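6-phosphogluconolactonase (Shewanella baltica, PDB 3NWP) probably catalyses the hydrolysis of 6-phosphogluconolactone to 6-phosphogluconate, a step of the oxidative pentose phosphate pathway. Local coordinates at residues V7-D12 with P226-W231; D65-L70 with S124-P129; S83-V88 with A100-L105; E154-T159 with R175-K180. All coordinates share one frame; numbering follows the deposited sequence.

Interaction 1 (V7-D12 with P226-W231)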
loop_
_atom_site.group_PDB
_atom_site.type_symbol
_atom_site.label_atom_id
_atom_site.label_comp_id
_atom_site.label_asym_id
_atom_site.label_seq_id
_atom_site.Cartn_x
_atom_site.Cartn_y
_atom_site.Cartn_z
ATOM N N VAL A 7 -10.015 5.967 13.104
ATOM C CA VAL A 7 -9.365 5.109 14.076
ATOM C C VAL A 7 -7.885 5.482 14.021
ATOM O O VAL A 7 -7.240 5.262 12.987
ATOM C CB VAL A 7 -9.546 3.630 13.818
ATOM C CG1 VAL A 7 -8.705 2.768 14.795
ATOM C CG2 VAL A 7 -11.045 3.233 13.906
ATOM N N PHE A 8 -7.360 6.031 15.104
ATOM C CA PHE A 8 -6.071 6.663 15.120
ATOM C C PHE A 8 -5.282 6.135 16.312
ATOM O O PHE A 8 -5.744 6.178 17.477
ATOM C CB PHE A 8 -6.249 8.170 15.199
ATOM C CG PHE A 8 -4.932 8.912 15.234
ATOM C CD1 PHE A 8 -4.241 9.233 14.074
ATOM C CD2 PHE A 8 -4.384 9.246 16.472
ATOM C CE1 PHE A 8 -2.993 9.907 14.140
ATOM C CE2 PHE A 8 -3.134 9.899 16.529
ATOM C CZ PHE A 8 -2.477 10.231 15.369
ATOM N N LYS A 9 -4.101 5.587 16.049
ATOM C CA LYS A 9 -3.199 5.014 17.062
ATOM C C LYS A 9 -1.868 5.733 17.014
ATOM O O LYS A 9 -1.188 5.733 15.973
ATOM C CB LYS A 9 -3.053 3.535 16.823
ATOM C CG LYS A 9 -4.377 2.789 16.923
ATOM C CD LYS A 9 -4.144 1.292 16.936
ATOM C CE LYS A 9 -5.461 0.508 16.976
ATOM N NZ LYS A 9 -5.130 -0.950 17.304
ATOM N N SER A 10 -1.512 6.388 18.104
ATOM C CA SER A 10 -0.222 7.059 18.198
ATOM C C SER A 10 0.693 6.309 19.157
ATOM O O SER A 10 0.245 5.534 20.028
ATOM C CB SER A 10 -0.389 8.499 18.681
ATOM O OG SER A 10 -0.888 8.575 20.029
ATOM N N PHE A 11 1.998 6.564 18.953
ATOM C CA PHE A 11 3.064 5.854 19.656
ATOM C C PHE A 11 4.193 6.824 20.023
ATOM O O PHE A 11 4.353 7.863 19.403
ATOM C CB PHE A 11 3.630 4.735 18.792
ATOM C CG PHE A 11 2.614 3.720 18.444
ATOM C CD1 PHE A 11 1.794 3.900 17.340
ATOM C CD2 PHE A 11 2.431 2.587 19.255
ATOM C CE1 PHE A 11 0.802 2.973 17.060
ATOM C CE2 PHE A 11 1.439 1.652 18.970
ATOM C CZ PHE A 11 0.647 1.839 17.865
ATOM N N ASP A 12 4.889 6.438 21.085
ATOM C CA ASP A 12 6.077 7.178 21.606
ATOM C C ASP A 12 7.105 7.436 20.497
ATOM O O ASP A 12 7.591 8.574 20.327
ATOM C CB ASP A 12 6.752 6.366 22.712
ATOM C CG ASP A 12 5.975 6.320 24.018
ATOM O OD1 ASP A 12 4.973 7.040 24.195
ATOM O OD2 ASP A 12 6.412 5.524 24.899
ATOM N N PRO A 226 -12.275 -1.331 7.150
ATOM C CA PRO A 226 -11.580 -0.737 8.278
ATOM C C PRO A 226 -10.250 -0.142 7.893
ATOM O O PRO A 226 -9.477 -0.791 7.169
ATOM C CB PRO A 226 -11.339 -1.912 9.222
ATOM C CG PRO A 226 -12.438 -2.878 8.845
ATOM C CD PRO A 226 -12.599 -2.734 7.406
ATOM N N VAL A 227 -9.976 1.045 8.413
ATOM C CA VAL A 227 -8.722 1.727 8.222
ATOM C C VAL A 227 -8.203 2.145 9.587
ATOM O O VAL A 227 -8.866 2.876 10.345
ATOM C CB VAL A 227 -8.903 3.009 7.377
ATOM C CG1 VAL A 227 -7.559 3.754 7.264
ATOM C CG2 VAL A 227 -9.421 2.679 6.024
ATOM N N ASP A 228 -6.999 1.690 9.933
ATOM C CA ASP A 228 -6.383 2.069 11.193
ATOM C C ASP A 228 -5.140 2.937 10.846
ATOM O O ASP A 228 -4.232 2.489 10.093
ATOM C CB ASP A 228 -5.902 0.883 11.997
ATOM C CG ASP A 228 -7.046 0.039 12.576
ATOM O OD1 ASP A 228 -8.105 -0.141 11.961
ATOM O OD2 ASP A 228 -6.816 -0.495 13.682
ATOM N N VAL A 229 -5.076 4.153 11.367
ATOM C CA VAL A 229 -3.935 5.038 11.128
ATOM C C VAL A 229 -2.948 4.934 12.273
ATOM O O VAL A 229 -3.314 5.030 13.457
ATOM C CB VAL A 229 -4.417 6.494 11.022
ATOM C CG1 VAL A 229 -3.220 7.461 10.811
ATOM C CG2 VAL A 229 -5.505 6.619 9.903
ATOM N N PHE A 230 -1.715 4.559 11.953
ATOM C CA PHE A 230 -0.613 4.413 12.918
ATOM C C PHE A 230 0.358 5.567 12.757
ATOM O O PHE A 230 0.854 5.809 11.613
ATOM C CB PHE A 230 0.142 3.113 12.670
ATOM C CG PHE A 230 -0.480 1.891 13.281
ATOM C CD1 PHE A 230 -1.788 1.464 12.967
ATOM C CD2 PHE A 230 0.233 1.123 14.175
ATOM C CE1 PHE A 230 -2.320 0.362 13.572
ATOM C CE2 PHE A 230 -0.313 0.010 14.783
ATOM C CZ PHE A 230 -1.564 -0.397 14.492
ATOM N N TRP A 231 0.649 6.285 13.833
ATOM C CA TRP A 231 1.495 7.462 13.733
ATOM C C TRP A 231 2.435 7.589 14.911
ATOM O O TRP A 231 2.088 7.240 16.029
ATOM C CB TRP A 231 0.640 8.755 13.618
ATOM C CG TRP A 231 1.456 10.046 13.586
ATOM C CD1 TRP A 231 2.016 10.649 12.502
ATOM C CD2 TRP A 231 1.776 10.865 14.710
ATOM N NE1 TRP A 231 2.707 11.759 12.875
ATOM C CE2 TRP A 231 2.576 11.926 14.229
ATOM C CE3 TRP A 231 1.503 10.780 16.080
ATOM C CZ2 TRP A 231 3.069 12.934 15.063
ATOM C CZ3 TRP A 231 2.001 11.762 16.909
ATOM C CH2 TRP A 231 2.768 12.844 16.383
HETATM O O HOH W 1 -9.168 5.641 10.296
HETATM O O HOH W 2 -4.813 -1.755 14.793
#
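Phe11 and Phe230 both hold CG anti to the carbonyl carbon and beside the backbone N (chi1 -61° and -83°), and both rings pack on Leu17 of helix 14-36. They ride on neighbouring parallel strands, 8-11 and 227-232, which bring the two ends of the chain together in the sheet of this Rossmann-like alpha/beta fold. The ring planes are only 20° apart but slid past each other, so they barely overlap; the nearest atoms are Phe11 CE1 and Phe230 CD2 at 3.5 Å. On the same face the extended Lys9 chain runs beside Phe230 in the same direction, its CD 3.9 Å from Phe230 CZ. An alanine in place of Phe230 would probably open a gap against Leu17 and Leu21, leaving the Phe11 ring freer to turn and Lys9 CD without the ring it lies against. The other face carries Phe8, Val229 and Trp231, packed on helix 196-206 through Leu199 and Tyr202. Here Phe8 CE1 lies 3.8 Å from Trp231 CB, while Ser10 CB sits at the indole edge; the indole NE1 is taken by Gly195 O. The backbones are joined from Val229 N to Val7 O (2.9 Å), Lys9 N to Val229 O (2.8 Å) and Trp231 N to Lys9 O (2.9 Å), followed by a weak bond from Phe11 N to Trp231 O. Lys9 and Asp228 are too far apart for a salt bridge, yet one water accepts from Lys9 NZ at 2.7 Å and donates to Asp228 OD2 at 2.6 Å.

Interaction 2 (D65-L70 with S124-P129)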
loop_
_atom_site.group_PDB
_atom_site.type_symbol
_atom_site.label_atom_id
_atom_site.label_comp_id
_atom_site.label_asym_id
_atom_site.label_seq_id
_atom_site.Cartn_x
_atom_site.Cartn_y
_atom_site.Cartn_z
ATOM N N ASP A 65 2.427 -19.370 2.605
ATOM C CA ASP A 65 1.025 -19.356 2.234
ATOM C C ASP A 65 0.543 -17.891 2.133
ATOM O O ASP A 65 -0.672 -17.674 2.049
ATOM C CB ASP A 65 0.197 -20.107 3.237
ATOM C CG ASP A 65 0.565 -21.596 3.290
ATOM O OD1 ASP A 65 0.583 -22.181 2.194
ATOM O OD2 ASP A 65 0.771 -22.130 4.393
ATOM N N VAL A 66 1.471 -16.932 2.091
ATOM C CA VAL A 66 1.111 -15.480 1.970
ATOM C C VAL A 66 1.578 -14.997 0.627
ATOM O O VAL A 66 2.785 -15.118 0.276
ATOM C CB VAL A 66 1.718 -14.624 3.103
ATOM C CG1 VAL A 66 1.326 -13.109 2.893
ATOM C CG2 VAL A 66 1.324 -15.152 4.483
ATOM N N TYR A 67 0.657 -14.417 -0.151
ATOM C CA TYR A 67 0.947 -13.766 -1.406
ATOM C C TYR A 67 1.140 -12.292 -1.157
ATOM O O TYR A 67 0.339 -11.683 -0.443
ATOM C CB TYR A 67 -0.208 -13.961 -2.386
ATOM C CG TYR A 67 -0.372 -15.342 -2.915
ATOM C CD1 TYR A 67 -0.970 -16.322 -2.162
ATOM C CD2 TYR A 67 -0.051 -15.618 -4.244
ATOM C CE1 TYR A 67 -1.160 -17.616 -2.679
ATOM C CE2 TYR A 67 -0.246 -16.894 -4.767
ATOM C CZ TYR A 67 -0.793 -17.881 -3.968
ATOM O OH TYR A 67 -0.999 -19.157 -4.447
ATOM N N ILE A 68 2.218 -11.701 -1.692
ATOM C CA ILE A 68 2.528 -10.314 -1.441
ATOM C C ILE A 68 2.702 -9.543 -2.731
ATOM O O ILE A 68 3.270 -10.044 -3.692
ATOM C CB ILE A 68 3.826 -10.167 -0.638
ATOM C CG1 ILE A 68 3.788 -11.011 0.642
ATOM C CG2 ILE A 68 4.059 -8.674 -0.332
ATOM C CD1 ILE A 68 5.091 -10.954 1.492
ATOM N N THR A 69 2.110 -8.353 -2.809
ATOM C CA THR A 69 2.341 -7.474 -3.935
ATOM C C THR A 69 2.449 -6.016 -3.458
ATOM O O THR A 69 2.444 -5.737 -2.253
ATOM C CB THR A 69 1.302 -7.667 -5.060
ATOM O OG1 THR A 69 1.786 -7.044 -6.275
ATOM C CG2 THR A 69 -0.097 -7.134 -4.718
ATOM N N LEU A 70 2.585 -5.095 -4.402
ATOM C CA LEU A 70 2.818 -3.687 -4.175
ATOM C C LEU A 70 1.568 -2.860 -4.428
ATOM O O LEU A 70 0.771 -3.149 -5.347
ATOM C CB LEU A 70 3.909 -3.191 -5.160
ATOM C CG LEU A 70 5.242 -3.948 -5.121
ATOM C CD1 LEU A 70 6.180 -3.486 -6.246
ATOM C CD2 LEU A 70 5.895 -3.764 -3.747
ATOM N N SER A 124 -4.370 -11.824 -11.006
ATOM C CA SER A 124 -5.749 -12.344 -11.051
ATOM C C SER A 124 -5.930 -13.543 -10.117
ATOM O O SER A 124 -7.041 -13.740 -9.605
ATOM C CB SER A 124 -6.179 -12.718 -12.485
ATOM O OG SER A 124 -6.409 -11.552 -13.233
ATOM N N ASN A 125 -4.833 -14.282 -9.910
ATOM C CA ASN A 125 -4.657 -15.346 -8.920
ATOM C C ASN A 125 -4.440 -15.037 -7.418
ATOM O O ASN A 125 -4.452 -15.962 -6.605
ATOM C CB ASN A 125 -3.428 -16.159 -9.327
ATOM N N PHE A 126 -4.161 -13.789 -7.029
ATOM C CA PHE A 126 -3.991 -13.478 -5.604
ATOM C C PHE A 126 -5.319 -13.649 -4.920
ATOM O O PHE A 126 -6.337 -13.274 -5.516
ATOM C CB PHE A 126 -3.606 -12.006 -5.369
ATOM C CG PHE A 126 -2.159 -11.731 -5.360
ATOM C CD1 PHE A 126 -1.326 -12.334 -6.278
ATOM C CD2 PHE A 126 -1.585 -11.028 -4.327
ATOM C CE1 PHE A 126 0.025 -12.092 -6.256
ATOM C CE2 PHE A 126 -0.233 -10.778 -4.315
ATOM C CZ PHE A 126 0.563 -11.330 -5.245
ATOM N N PRO A 127 -5.311 -14.112 -3.660
ATOM C CA PRO A 127 -6.500 -14.099 -2.834
ATOM C C PRO A 127 -7.060 -12.681 -2.712
ATOM O O PRO A 127 -6.321 -11.745 -2.351
ATOM C CB PRO A 127 -6.014 -14.596 -1.467
ATOM C CG PRO A 127 -4.815 -15.376 -1.762
ATOM C CD PRO A 127 -4.172 -14.754 -2.943
ATOM N N ARG A 128 -8.329 -12.545 -3.065
ATOM C CA ARG A 128 -9.055 -11.297 -2.931
ATOM C C ARG A 128 -10.426 -11.620 -2.315
ATOM O O ARG A 128 -11.004 -12.655 -2.630
ATOM C CB ARG A 128 -9.154 -10.588 -4.287
ATOM C CG ARG A 128 -7.788 -10.136 -4.849
ATOM C CD ARG A 128 -7.874 -9.374 -6.143
ATOM N NE ARG A 128 -8.136 -10.283 -7.251
ATOM C CZ ARG A 128 -9.290 -10.377 -7.905
ATOM N NH1 ARG A 128 -10.301 -9.569 -7.619
ATOM N NH2 ARG A 128 -9.413 -11.261 -8.897
ATOM N N PRO A 129 -10.919 -10.807 -1.397
ATOM C CA PRO A 129 -10.298 -9.549 -0.974
ATOM C C PRO A 129 -8.926 -9.675 -0.351
ATOM O O PRO A 129 -8.616 -10.677 0.288
ATOM C CB PRO A 129 -11.259 -8.986 0.061
ATOM C CG PRO A 129 -12.095 -10.072 0.436
ATOM C CD PRO A 129 -12.177 -11.025 -0.663
#
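Strand 66-70 runs past the irregular loop 124-129 at side-chain distance, the CA atoms of Tyr67 and Phe126 being 6.5 Å apart, and the two backbones share no hydrogen bond. Strand alternation turns Tyr67 and Thr69 toward the loop and Ile68 away from it, to pack on Leu41 and Phe102. Phe126 reaches in between Tyr67 and Thr69. Over one face of its ring stands Tyr67 CB, 3.8 Å from the ring centroid, a CH-pi contact. The Tyr67 ring then turns an edge toward the Phe126 face in a T-shaped pair, centroids 5.4 Å apart and planes at 60°; its CD2 is the atom nearest to Phe126 CD1 and CE1. Tyr67 in turn offers one of its own faces to Pro127, whose CD lies 4.1 Å from the tyrosine centroid, with the two side chains crossing at about a right angle. Farther along the strand, Thr69 CB is 3.5 Å from Phe126 CE2. The threonine hydroxyl takes no part here: OG1 is hydrogen-bonded to Arg103 O. At the tip of the phenylalanine, Ile68 O lies near the ring plane, 3.4 Å from Phe126 CZ. The loop leads from helix 112-122 into strand 132-135, so the contact joins that connection to strand 66-74 of the sheet, and Pro127 O also bonds Ser40 OG. With neither charge nor hydrogen bond between the segments, the contact depends on the fit of aromatic faces, edges and the proline methylene, aided perhaps by the weakly positive Phe126 edge facing the Ile68 carbonyl.

Interaction 3 (S83-V88 with A100-L105)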
loop_
_atom_site.group_PDB
_atom_site.type_symbol
_atom_site.label_atom_id
_atom_site.label_comp_id
_atom_site.label_asym_id
_atom_site.label_seq_id
_atom_site.Cartn_x
_atom_site.Cartn_y
_atom_site.Cartn_z
ATOM N N SER A 83 12.974 1.777 -7.474
ATOM C CA SER A 83 12.053 0.654 -7.528
ATOM C C SER A 83 11.496 0.314 -6.143
ATOM O O SER A 83 12.265 0.094 -5.198
ATOM C CB SER A 83 12.734 -0.577 -8.083
ATOM O OG SER A 83 11.845 -1.682 -8.075
ATOM N N ASN A 84 10.179 0.205 -6.026
ATOM C CA ASN A 84 9.572 -0.294 -4.768
ATOM C C ASN A 84 9.843 -1.788 -4.599
ATOM O O ASN A 84 10.100 -2.253 -3.468
ATOM C CB ASN A 84 8.066 -0.043 -4.768
ATOM C CG ASN A 84 7.697 1.425 -4.612
ATOM O OD1 ASN A 84 8.487 2.244 -4.106
ATOM N ND2 ASN A 84 6.482 1.786 -5.070
ATOM N N GLU A 85 9.837 -2.530 -5.686
ATOM C CA GLU A 85 10.152 -3.961 -5.643
ATOM C C GLU A 85 11.551 -4.139 -5.034
ATOM O O GLU A 85 11.736 -5.050 -4.222
ATOM C CB GLU A 85 10.067 -4.573 -7.026
ATOM C CG GLU A 85 10.600 -5.990 -7.135
ATOM C CD GLU A 85 10.259 -6.695 -8.410
ATOM O OE1 GLU A 85 9.409 -6.224 -9.206
ATOM O OE2 GLU A 85 10.834 -7.810 -8.608
ATOM N N ARG A 86 12.528 -3.361 -5.455
ATOM C CA ARG A 86 13.862 -3.508 -4.902
ATOM C C ARG A 86 13.876 -3.379 -3.367
ATOM O O ARG A 86 14.512 -4.191 -2.684
ATOM C CB ARG A 86 14.775 -2.469 -5.488
ATOM C CG ARG A 86 16.200 -2.490 -4.888
ATOM C CD ARG A 86 17.096 -1.358 -5.391
ATOM N NE ARG A 86 16.712 -0.012 -4.905
ATOM C CZ ARG A 86 17.015 0.495 -3.708
ATOM N NH1 ARG A 86 17.654 -0.230 -2.798
ATOM N NH2 ARG A 86 16.651 1.724 -3.398
ATOM N N LEU A 87 13.166 -2.372 -2.845
ATOM C CA LEU A 87 13.092 -2.176 -1.393
ATOM C C LEU A 87 12.405 -3.355 -0.691
ATOM O O LEU A 87 12.864 -3.819 0.371
ATOM C CB LEU A 87 12.379 -0.851 -1.050
ATOM C CG LEU A 87 13.065 0.460 -1.397
ATOM C CD1 LEU A 87 12.113 1.601 -0.984
ATOM C CD2 LEU A 87 14.402 0.604 -0.704
ATOM N N VAL A 88 11.322 -3.876 -1.263
ATOM C CA VAL A 88 10.592 -4.989 -0.704
ATOM C C VAL A 88 11.486 -6.252 -0.696
ATOM O O VAL A 88 11.549 -6.999 0.301
ATOM C CB VAL A 88 9.233 -5.198 -1.430
ATOM C CG1 VAL A 88 8.610 -6.515 -0.992
ATOM C CG2 VAL A 88 8.336 -3.987 -1.156
ATOM N N ALA A 100 7.587 -16.312 1.596
ATOM C CA ALA A 100 6.380 -15.783 0.995
ATOM C C ALA A 100 6.406 -15.762 -0.522
ATOM O O ALA A 100 7.480 -15.885 -1.143
ATOM C CB ALA A 100 6.093 -14.386 1.543
ATOM N N LYS A 101 5.221 -15.611 -1.110
ATOM C CA LYS A 101 5.054 -15.605 -2.571
ATOM C C LYS A 101 4.792 -14.192 -3.102
ATOM O O LYS A 101 3.656 -13.750 -3.163
ATOM C CB LYS A 101 3.853 -16.487 -2.958
ATOM C CG LYS A 101 4.030 -17.994 -2.769
ATOM C CD LYS A 101 2.721 -18.768 -3.090
ATOM C CE LYS A 101 2.963 -20.281 -3.293
ATOM N NZ LYS A 101 3.666 -20.909 -2.128
ATOM N N PHE A 102 5.851 -13.511 -3.522
ATOM C CA PHE A 102 5.833 -12.111 -3.933
ATOM C C PHE A 102 5.679 -11.991 -5.456
ATOM O O PHE A 102 6.324 -12.730 -6.223
ATOM C CB PHE A 102 7.119 -11.407 -3.509
ATOM C CG PHE A 102 7.237 -10.016 -4.029
ATOM C CD1 PHE A 102 6.529 -8.987 -3.456
ATOM C CD2 PHE A 102 8.016 -9.714 -5.130
ATOM C CE1 PHE A 102 6.600 -7.690 -3.941
ATOM C CE2 PHE A 102 8.086 -8.392 -5.623
ATOM C CZ PHE A 102 7.421 -7.387 -5.017
ATOM N N ARG A 103 4.841 -11.054 -5.898
ATOM C CA ARG A 103 4.775 -10.663 -7.302
ATOM C C ARG A 103 4.847 -9.166 -7.414
ATOM O O ARG A 103 4.045 -8.469 -6.778
ATOM C CB ARG A 103 3.460 -11.137 -7.908
ATOM C CG ARG A 103 3.405 -10.902 -9.435
ATOM C CD ARG A 103 3.968 -12.062 -10.188
ATOM N NE ARG A 103 2.997 -13.144 -10.198
ATOM C CZ ARG A 103 3.199 -14.334 -10.749
ATOM N NH1 ARG A 103 4.362 -14.623 -11.333
ATOM N NH2 ARG A 103 2.231 -15.244 -10.702
ATOM N N GLY A 104 5.825 -8.637 -8.160
ATOM C CA GLY A 104 5.901 -7.218 -8.384
ATOM C C GLY A 104 4.957 -6.814 -9.504
ATOM O O GLY A 104 4.186 -7.628 -10.030
ATOM N N LEU A 105 5.042 -5.541 -9.846
ATOM C CA LEU A 105 4.233 -4.954 -10.913
ATOM C C LEU A 105 5.036 -4.650 -12.173
ATOM O O LEU A 105 4.447 -4.616 -13.260
ATOM C CB LEU A 105 3.545 -3.702 -10.433
ATOM C CG LEU A 105 2.655 -3.852 -9.195
ATOM C CD1 LEU A 105 2.044 -2.539 -8.700
ATOM C CD2 LEU A 105 1.511 -4.784 -9.470
HETATM O O HOH W 3 7.582 -4.200 -9.363
#
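Phe102 is met by two side chains of helix 84-91 at its two CE corners. Val88 CG1 lies 3.8 Å from Phe102 CE1, and Glu85 CG the same 3.8 Å from Phe102 CE2. Glu85 CG is anti to the backbone N (chi1 170°) and the chain beyond stays extended, carrying CD into the plane of the phenyl ring at its edge; carboxylate and ring planes are 69° apart. Beyond the phenyl ring the contact is looser and water-mediated. Glu85 OE1 passes 3.7 Å from Gly104 CA, where a side chain would be in its way, and accepts from a water at 2.7 Å that itself accepts from Leu105 N. The other oxygen, OE2, forms a salt bridge with Arg89. An alanine in place of Glu85 would probably leave Arg89 without its acid, break the water link to Leu105 N and bare one corner of Phe102. Ser83 is the N-cap, its OG accepting from Arg86 N at 3.2 Å. The contact lies within the beta-alpha-beta unit of strand 66-74, helix 84-91 and strand 101-102: Val88 also packs on Leu70 of the first strand and on Phe53 of helix 50-58.

Interaction 4 (E154-T159 with R175-K180)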
loop_
_atom_site.group_PDB
_atom_site.type_symbol
_atom_site.label_atom_id
_atom_site.label_comp_id
_atom_site.label_asym_id
_atom_site.label_seq_id
_atom_site.Cartn_x
_atom_site.Cartn_y
_atom_site.Cartn_z
ATOM N N GLU A 154 -8.925 10.073 -12.090
ATOM C CA GLU A 154 -10.289 9.549 -12.147
ATOM C C GLU A 154 -10.349 8.087 -12.573
ATOM O O GLU A 154 -11.141 7.301 -12.012
ATOM C CB GLU A 154 -11.155 10.448 -13.048
ATOM C CG GLU A 154 -12.656 10.180 -12.917
ATOM C CD GLU A 154 -13.273 10.541 -11.525
ATOM O OE1 GLU A 154 -12.550 10.847 -10.558
ATOM O OE2 GLU A 154 -14.508 10.514 -11.397
ATOM N N ASN A 155 -9.541 7.702 -13.568
ATOM C CA ASN A 155 -9.437 6.328 -13.950
ATOM C C ASN A 155 -9.016 5.446 -12.742
ATOM O O ASN A 155 -9.627 4.412 -12.495
ATOM C CB ASN A 155 -8.524 6.106 -15.149
ATOM C CG ASN A 155 -8.683 4.716 -15.723
ATOM O OD1 ASN A 155 -9.812 4.215 -15.801
ATOM N ND2 ASN A 155 -7.590 4.105 -16.114
ATOM N N ALA A 156 -7.968 5.831 -12.074
ATOM C CA ALA A 156 -7.543 5.042 -10.908
ATOM C C ALA A 156 -8.666 4.899 -9.895
ATOM O O ALA A 156 -8.806 3.849 -9.269
ATOM C CB ALA A 156 -6.309 5.648 -10.284
ATOM N N LEU A 157 -9.435 5.966 -9.699
ATOM C CA LEU A 157 -10.508 6.000 -8.677
ATOM C C LEU A 157 -11.768 5.259 -9.071
ATOM O O LEU A 157 -12.603 4.965 -8.223
ATOM C CB LEU A 157 -10.838 7.457 -8.299
ATOM C CG LEU A 157 -9.688 8.241 -7.677
ATOM C CD1 LEU A 157 -10.161 9.657 -7.451
ATOM C CD2 LEU A 157 -9.185 7.544 -6.356
ATOM N N THR A 158 -11.949 5.005 -10.383
ATOM C CA THR A 158 -13.212 4.451 -10.869
ATOM C C THR A 158 -13.158 3.164 -11.730
ATOM O O THR A 158 -14.207 2.489 -11.900
ATOM C CB THR A 158 -14.029 5.542 -11.607
ATOM O OG1 THR A 158 -13.293 5.972 -12.756
ATOM C CG2 THR A 158 -14.328 6.733 -10.681
ATOM N N THR A 159 -11.976 2.776 -12.166
ATOM C CA THR A 159 -11.798 1.561 -12.935
ATOM C C THR A 159 -12.133 0.325 -12.134
ATOM O O THR A 159 -12.011 0.318 -10.890
ATOM C CB THR A 159 -10.405 1.452 -13.502
ATOM O OG1 THR A 159 -10.366 0.381 -14.461
ATOM C CG2 THR A 159 -9.335 1.151 -12.403
ATOM N N ARG A 175 4.125 5.537 -13.494
ATOM C CA ARG A 175 3.696 4.696 -12.391
ATOM C C ARG A 175 2.680 3.671 -12.855
ATOM O O ARG A 175 1.882 3.908 -13.777
ATOM C CB ARG A 175 3.025 5.523 -11.269
ATOM C CG ARG A 175 3.790 6.775 -10.818
ATOM C CD ARG A 175 5.110 6.395 -10.272
ATOM N NE ARG A 175 5.863 7.527 -9.738
ATOM C CZ ARG A 175 5.884 7.885 -8.438
ATOM N NH1 ARG A 175 5.134 7.229 -7.545
ATOM N NH2 ARG A 175 6.653 8.899 -8.040
ATOM N N ILE A 176 2.706 2.541 -12.171
ATOM C CA ILE A 176 1.576 1.634 -12.169
ATOM C C ILE A 176 1.033 1.697 -10.747
ATOM O O ILE A 176 1.784 1.854 -9.782
ATOM C CB ILE A 176 2.025 0.246 -12.596
ATOM C CG1 ILE A 176 0.871 -0.716 -12.698
ATOM C CG2 ILE A 176 3.106 -0.304 -11.688
ATOM C CD1 ILE A 176 1.135 -1.757 -13.787
ATOM N N THR A 177 -0.269 1.607 -10.638
ATOM C CA THR A 177 -0.907 1.614 -9.325
ATOM C C THR A 177 -2.007 0.593 -9.269
ATOM O O THR A 177 -2.794 0.438 -10.215
ATOM C CB THR A 177 -1.446 3.023 -9.014
ATOM O OG1 THR A 177 -1.829 3.105 -7.611
ATOM C CG2 THR A 177 -2.655 3.424 -9.865
ATOM N N LEU A 178 -2.205 0.017 -8.099
ATOM C CA LEU A 178 -3.468 -0.662 -7.860
ATOM C C LEU A 178 -4.567 0.386 -7.871
ATOM O O LEU A 178 -4.400 1.516 -7.474
ATOM C CB LEU A 178 -3.451 -1.478 -6.543
ATOM C CG LEU A 178 -2.450 -2.607 -6.410
ATOM C CD1 LEU A 178 -2.770 -3.510 -5.153
ATOM C CD2 LEU A 178 -2.285 -3.450 -7.663
ATOM N N SER A 179 -5.747 -0.020 -8.313
ATOM C CA SER A 179 -6.906 0.832 -8.385
ATOM C C SER A 179 -7.587 0.992 -7.035
ATOM O O SER A 179 -7.365 0.208 -6.137
ATOM C CB SER A 179 -7.937 0.262 -9.354
ATOM O OG SER A 179 -8.344 -1.037 -8.955
ATOM N N LYS A 180 -8.409 2.024 -6.911
ATOM C CA LYS A 180 -9.246 2.145 -5.721
ATOM C C LYS A 180 -10.103 0.912 -5.518
ATOM O O LYS A 180 -10.214 0.372 -4.386
ATOM C CB LYS A 180 -10.093 3.406 -5.780
ATOM C CG LYS A 180 -10.899 3.690 -4.520
ATOM C CD LYS A 180 -12.078 4.623 -4.817
ATOM C CE LYS A 180 -13.257 3.885 -5.415
ATOM N NZ LYS A 180 -14.322 4.858 -5.833
#
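Ala156 O accepts from Lys180 N at 3.0 Å with an almost straight N-H (168°), the donor tilted somewhat from the carbonyl plane. Next to it, Thr159 CG2 presses on Ser179 CB at 3.5 Å, a tight carbon pair; Ala156 CB and Thr177 CG2 are farther apart, 4.3 Å. In the Lys180 conformer described, one of two, the chain bends at chi3 (81°), bringing CE close to Leu157 O; NZ makes a weak, tentative bond to the same oxygen. The helix end is shaped by its own bonds: Asn155 O receives both Thr158 N and Thr159 N, and Thr158 OG1 donates to Glu154 O at 2.6 Å. Across from it, Ser179 is an N-cap whose OG accepts from Ala182 N and also bonds Ala161 O, while Thr159 OG1 bonds Ala161 N, so both segments hold the same residue, Ala161. Behind the Ala156 contact, Thr177 OG1 donates to Leu178 O at 3.0 Å and also bonds Ser145 N. A carbonyl of the last turn of helix 153-158, that of Ala156, thus meets the first N-H of helix 180-184, a pairing of opposite helix ends that is likely to be electrostatically favourable, at a strand-to-helix junction following the antiparallel strands 163-166 and 175-178.

Overall arrangement
From the N terminus, strand 8-11 is paired only near the C terminus, so interaction 1 closes a loop of 213 residues that holds all the others. Inside it, interaction 2 joins strand 66-74 to the loop after helix 112-122 and encloses interaction 3, which closes within one beta-alpha-beta unit. Interaction 4 follows in series, tying helix 153-158 to the end of strand 175-178; no loops cross. Interactions 2 and 3 touch through the pairing of strands 66-74 and 101-102, and both touch interaction 4, through the Leu70 carbonyl against Leu178 on neighbouring strands and through Leu105 on Ile176. Interaction 1 stands apart, its centre about 25 Å from those of interactions 3 and 4, linked through the shared sheet.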